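PDB 5O3Z: sorbitol-6-phosphate dehydrogenase, which catalyses the oxidation of sorbitol 6-phosphate at C2 to fructose 6-phosphate, with NAD+ as the likely electron acceptor. Local coordinates for the interface of chains A and B and the interface of chains A and C. Coordinates in Å, arbitrary orientation; residue numbers count along the deposited sequence, not the author numbering. Chains: chain A/B/C, Sorbitol-6-phosphate dehydrogenase.

Contacts 1 and 2 lie on different faces of chain A, about 31 Å apart between the centres of their C-alpha atoms, and give it a separate neighbour on each face. They illustrate how the deposited tetramer, probably the working form as in many short-chain dehydrogenases, is assembled from repeated two-fold interfaces. Helix 156-176 serves both: in contact 1 chain B offers B:Leu174 from near its end, and in contact 2 chain C offers C:Leu168, C:Leu172, C:Asp175 and C:Leu176, while A:Ser156 begins the same helix in chain A. Because this helix also carries the family's YxxxK active-site motif, the packing of neighbours may help to steady the catalytic framework.

Contact 1: the interface of chains A and B. Residues chain A 224-225, 258; chain B 174, 177, 250.
A:Pro224 meets the end of a helix of the partner subunit through the outer edge of its ring, in an apolar part of a two-fold interface of this short-chain dehydrogenase/reductase, built on the family's Rossmann fold. Followed outward, CB of A:Pro224 comes first to the methyl CB of B:Ala177 at 3.8 Å and also lies 4.0 Å from CD2 of B:Leu174. The next ring atom, CG of A:Pro224, presses on CD2 of B:Leu174 at 3.5 Å, a tight fit between methylene and methyl. The ring then closes back to the backbone N, so the leading edge offered to chain B is CB and CG. B:Leu174 reaches it with its CD2 methyl, the two side chains crossing obliquely.

B:Ala177 opens the short 3-10 helix 177-179, and its small side chain fits against the main chain of the loop: CB is 3.5 Å from the carbonyl O of A:Pro224. A second apolar step follows at A:Leu225, whose CD1 meets CG2 of B:Thr250 at 3.8 Å, while its other methyl, CD2, lies 4.0 Å from the backbone O of B:Ala177. In B:Thr250 the hydroxyl OG1 is set opposite the backbone N (chi1 -172°), which leaves the methyl as the branch that faces chain A. That methyl, CG2 of B:Thr250, also rests 4.0 Å from the carbonyl carbon of A:Gly258.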
loop_
_atom_site.group_PDB
_atom_site.type_symbol
_atom_site.label_atom_id
_atom_site.label_comp_id
_atom_site.label_asym_id
_atom_site.label_seq_id
_atom_site.Cartn_x
_atom_site.Cartn_y
_atom_site.Cartn_z
ATOM N N PRO A 224 16.158 -9.864 -1.895
ATOM C CA PRO A 224 17.315 -9.261 -1.191
ATOM C C PRO A 224 18.095 -10.270 -0.296
ATOM O O PRO A 224 19.327 -10.369 -0.435
ATOM C CB PRO A 224 16.678 -8.163 -0.393
ATOM C CG PRO A 224 15.611 -7.693 -1.317
ATOM C CD PRO A 224 15.006 -8.935 -1.898
ATOM N N LEU A 225 17.411 -11.077 0.485
ATOM C CA LEU A 225 18.063 -12.075 1.311
ATOM C C LEU A 225 18.688 -13.219 0.562
ATOM O O LEU A 225 19.315 -14.039 1.189
ATOM C CB LEU A 225 17.141 -12.564 2.407
ATOM C CG LEU A 225 16.890 -11.636 3.579
ATOM C CD1 LEU A 225 15.731 -12.030 4.451
ATOM C CD2 LEU A 225 18.123 -11.557 4.424
ATOM N N GLY A 258 11.565 -12.635 2.034
ATOM C CA GLY A 258 13.023 -12.277 2.032
ATOM C C GLY A 258 13.295 -10.882 1.564
ATOM O O GLY A 258 14.362 -10.595 0.994
ATOM N N LEU B 174 17.628 -3.336 2.321
ATOM C CA LEU B 174 18.189 -3.659 1.067
ATOM C C LEU B 174 19.707 -3.574 1.112
ATOM O O LEU B 174 20.375 -4.384 0.464
ATOM C CB LEU B 174 17.684 -2.728 -0.048
ATOM C CG LEU B 174 16.231 -2.852 -0.487
ATOM C CD1 LEU B 174 15.909 -1.811 -1.548
ATOM C CD2 LEU B 174 15.873 -4.249 -1.023
ATOM N N ALA B 177 20.781 -6.681 3.806
ATOM C CA ALA B 177 20.419 -8.045 3.401
ATOM C C ALA B 177 21.648 -8.942 3.090
ATOM O O ALA B 177 21.681 -10.080 3.502
ATOM C CB ALA B 177 19.505 -8.000 2.181
ATOM N N THR B 250 12.111 -9.113 5.995
ATOM C CA THR B 250 12.905 -7.886 6.206
ATOM C C THR B 250 12.325 -6.688 5.505
ATOM O O THR B 250 11.654 -6.814 4.452
ATOM C CB THR B 250 14.396 -8.096 5.837
ATOM O OG1 THR B 250 15.156 -6.934 6.225
ATOM C CG2 THR B 250 14.575 -8.401 4.382
#

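Contact 2: the interface of chains A and C. Residues chain A 101-102, 156; chain C 121, 125, 168, 172, 175-176.
A:Ile101 pushes its whole side chain between helices 106-133 and 156-176 of chain C, the helix pair that commonly builds a main dimer interface in short-chain dehydrogenases. The terminal methyl CD1 of A:Ile101 sits above the ring plane of C:Phe121 but beyond the CD1-CE1 edge, 3.4 Å from CE1. One carbon back, CG1 of A:Ile101 packs closely on CD2 of C:Leu172 at 3.5 Å. The CG2 branch of A:Ile101 turns to the other side and meets CD2 of C:Leu176 at 3.7 Å. CG1 anti to the backbone N (chi1 -177°) sends the long branch away from that N and into the groove.

Around this centre, the start of helix 156-176 in chain A adds A:Ser156, whose CB touches CD1 of C:Leu168 at 3.9 Å and whose OG lies beside the same ring edge of C:Phe121. C:Arg125 contributes its aliphatic part: CD passes 3.2 Å from the carbonyl O of A:Ile101, and the guanidinium group extends away from the isoleucine.

At the polar rim, the backbone N of A:Ile101 donates a hydrogen bond of 2.8 Å to carboxylate OD2 of C:Asp175. The bond is bent, 143° at the hydrogen, and meets the oxygen on its anti side, 20° out of the carboxylate plane. Lying at the C-terminal end of its helix, where the dipole would not favour it, any negative charge on the carboxylate would probably be eased by the N-H. The same OD2 of C:Asp175 lies 2.9 Å from O of water 1, and that water O is 3.0 Å from the backbone N of A:Ser156 and more weakly linked to its hydroxyl OG.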
loop_
_atom_site.group_PDB
_atom_site.type_symbol
_atom_site.label_atom_id
_atom_site.label_comp_id
_atom_site.label_asym_id
_atom_site.label_seq_id
_atom_site.Cartn_x
_atom_site.Cartn_y
_atom_site.Cartn_z
ATOM N N ILE A 101 -3.126 -13.060 -21.223
ATOM C CA ILE A 101 -4.585 -12.815 -21.204
ATOM C C ILE A 101 -5.262 -13.229 -22.539
ATOM O O ILE A 101 -6.366 -13.805 -22.539
ATOM C CB ILE A 101 -4.906 -11.344 -20.808
ATOM C CG1 ILE A 101 -6.419 -11.109 -20.725
ATOM C CG2 ILE A 101 -4.342 -10.344 -21.812
ATOM C CD1 ILE A 101 -7.179 -11.934 -19.705
ATOM N N THR A 102 -4.583 -12.986 -23.667
ATOM C CA THR A 102 -5.156 -13.256 -25.001
ATOM C C THR A 102 -5.356 -14.783 -25.303
ATOM O O THR A 102 -6.010 -15.116 -26.280
ATOM C CB THR A 102 -4.347 -12.552 -26.134
ATOM O OG1 THR A 102 -2.949 -12.826 -25.963
ATOM C CG2 THR A 102 -4.564 -11.008 -26.112
ATOM N N SER A 156 -3.093 -13.960 -14.587
ATOM C CA SER A 156 -4.291 -13.210 -14.215
ATOM C C SER A 156 -5.240 -13.917 -13.259
ATOM O O SER A 156 -5.756 -13.296 -12.323
ATOM C CB SER A 156 -5.009 -12.692 -15.480
ATOM O OG SER A 156 -5.651 -13.744 -16.199
ATOM N N PHE C 121 -12.803 -9.951 -16.690
ATOM C CA PHE C 121 -11.834 -10.803 -17.415
ATOM C C PHE C 121 -12.207 -11.058 -18.881
ATOM O O PHE C 121 -11.406 -10.847 -19.799
ATOM C CB PHE C 121 -11.632 -12.105 -16.619
ATOM C CG PHE C 121 -10.946 -13.207 -17.363
ATOM C CD1 PHE C 121 -9.553 -13.320 -17.384
ATOM C CD2 PHE C 121 -11.703 -14.221 -17.952
ATOM C CE1 PHE C 121 -8.914 -14.353 -18.042
ATOM C CE2 PHE C 121 -11.080 -15.223 -18.638
ATOM C CZ PHE C 121 -9.693 -15.279 -18.710
ATOM N N ARG C 125 -10.419 -9.507 -22.101
ATOM C CA ARG C 125 -9.685 -10.439 -23.004
ATOM C C ARG C 125 -10.162 -10.194 -24.464
ATOM O O ARG C 125 -9.342 -9.995 -25.394
ATOM C CB ARG C 125 -9.954 -11.903 -22.552
ATOM C CG ARG C 125 -9.214 -12.962 -23.371
ATOM C CD ARG C 125 -9.554 -14.333 -22.810
ATOM N NE ARG C 125 -10.930 -14.710 -23.129
ATOM C CZ ARG C 125 -11.527 -15.855 -22.828
ATOM N NH1 ARG C 125 -10.900 -16.798 -22.147
ATOM N NH2 ARG C 125 -12.797 -16.055 -23.219
ATOM N N LEU C 168 -6.533 -8.239 -10.997
ATOM C CA LEU C 168 -6.726 -8.435 -12.415
ATOM C C LEU C 168 -6.229 -7.224 -13.284
ATOM O O LEU C 168 -5.481 -7.390 -14.282
ATOM C CB LEU C 168 -8.226 -8.810 -12.694
ATOM C CG LEU C 168 -8.602 -9.035 -14.163
ATOM C CD1 LEU C 168 -7.791 -10.060 -14.898
ATOM C CD2 LEU C 168 -10.077 -9.368 -14.277
ATOM N N LEU C 172 -3.406 -7.641 -16.093
ATOM C CA LEU C 172 -3.756 -7.196 -17.447
ATOM C C LEU C 172 -2.791 -6.138 -17.941
ATOM O O LEU C 172 -2.321 -6.163 -19.094
ATOM C CB LEU C 172 -5.182 -6.593 -17.406
ATOM C CG LEU C 172 -6.390 -7.460 -17.283
ATOM C CD1 LEU C 172 -7.723 -6.705 -17.208
ATOM C CD2 LEU C 172 -6.448 -8.463 -18.453
ATOM N N ASP C 175 0.449 -7.777 -18.895
ATOM C CA ASP C 175 0.307 -8.574 -20.123
ATOM C C ASP C 175 0.145 -7.664 -21.329
ATOM O O ASP C 175 0.595 -7.963 -22.430
ATOM C CB ASP C 175 -0.923 -9.484 -20.060
ATOM C CG ASP C 175 -0.702 -10.708 -19.245
ATOM O OD1 ASP C 175 0.285 -10.735 -18.446
ATOM O OD2 ASP C 175 -1.511 -11.671 -19.354
ATOM N N LEU C 176 -0.505 -6.533 -21.135
ATOM C CA LEU C 176 -0.878 -5.731 -22.298
ATOM C C LEU C 176 0.035 -4.592 -22.578
ATOM O O LEU C 176 -0.132 -3.921 -23.583
ATOM C CB LEU C 176 -2.315 -5.224 -22.187
ATOM C CG LEU C 176 -3.388 -6.321 -22.094
ATOM C CD1 LEU C 176 -4.734 -5.684 -21.733
ATOM C CD2 LEU C 176 -3.451 -7.093 -23.388
HETATM O O HOH W 1 -2.749 -13.614 -17.555
#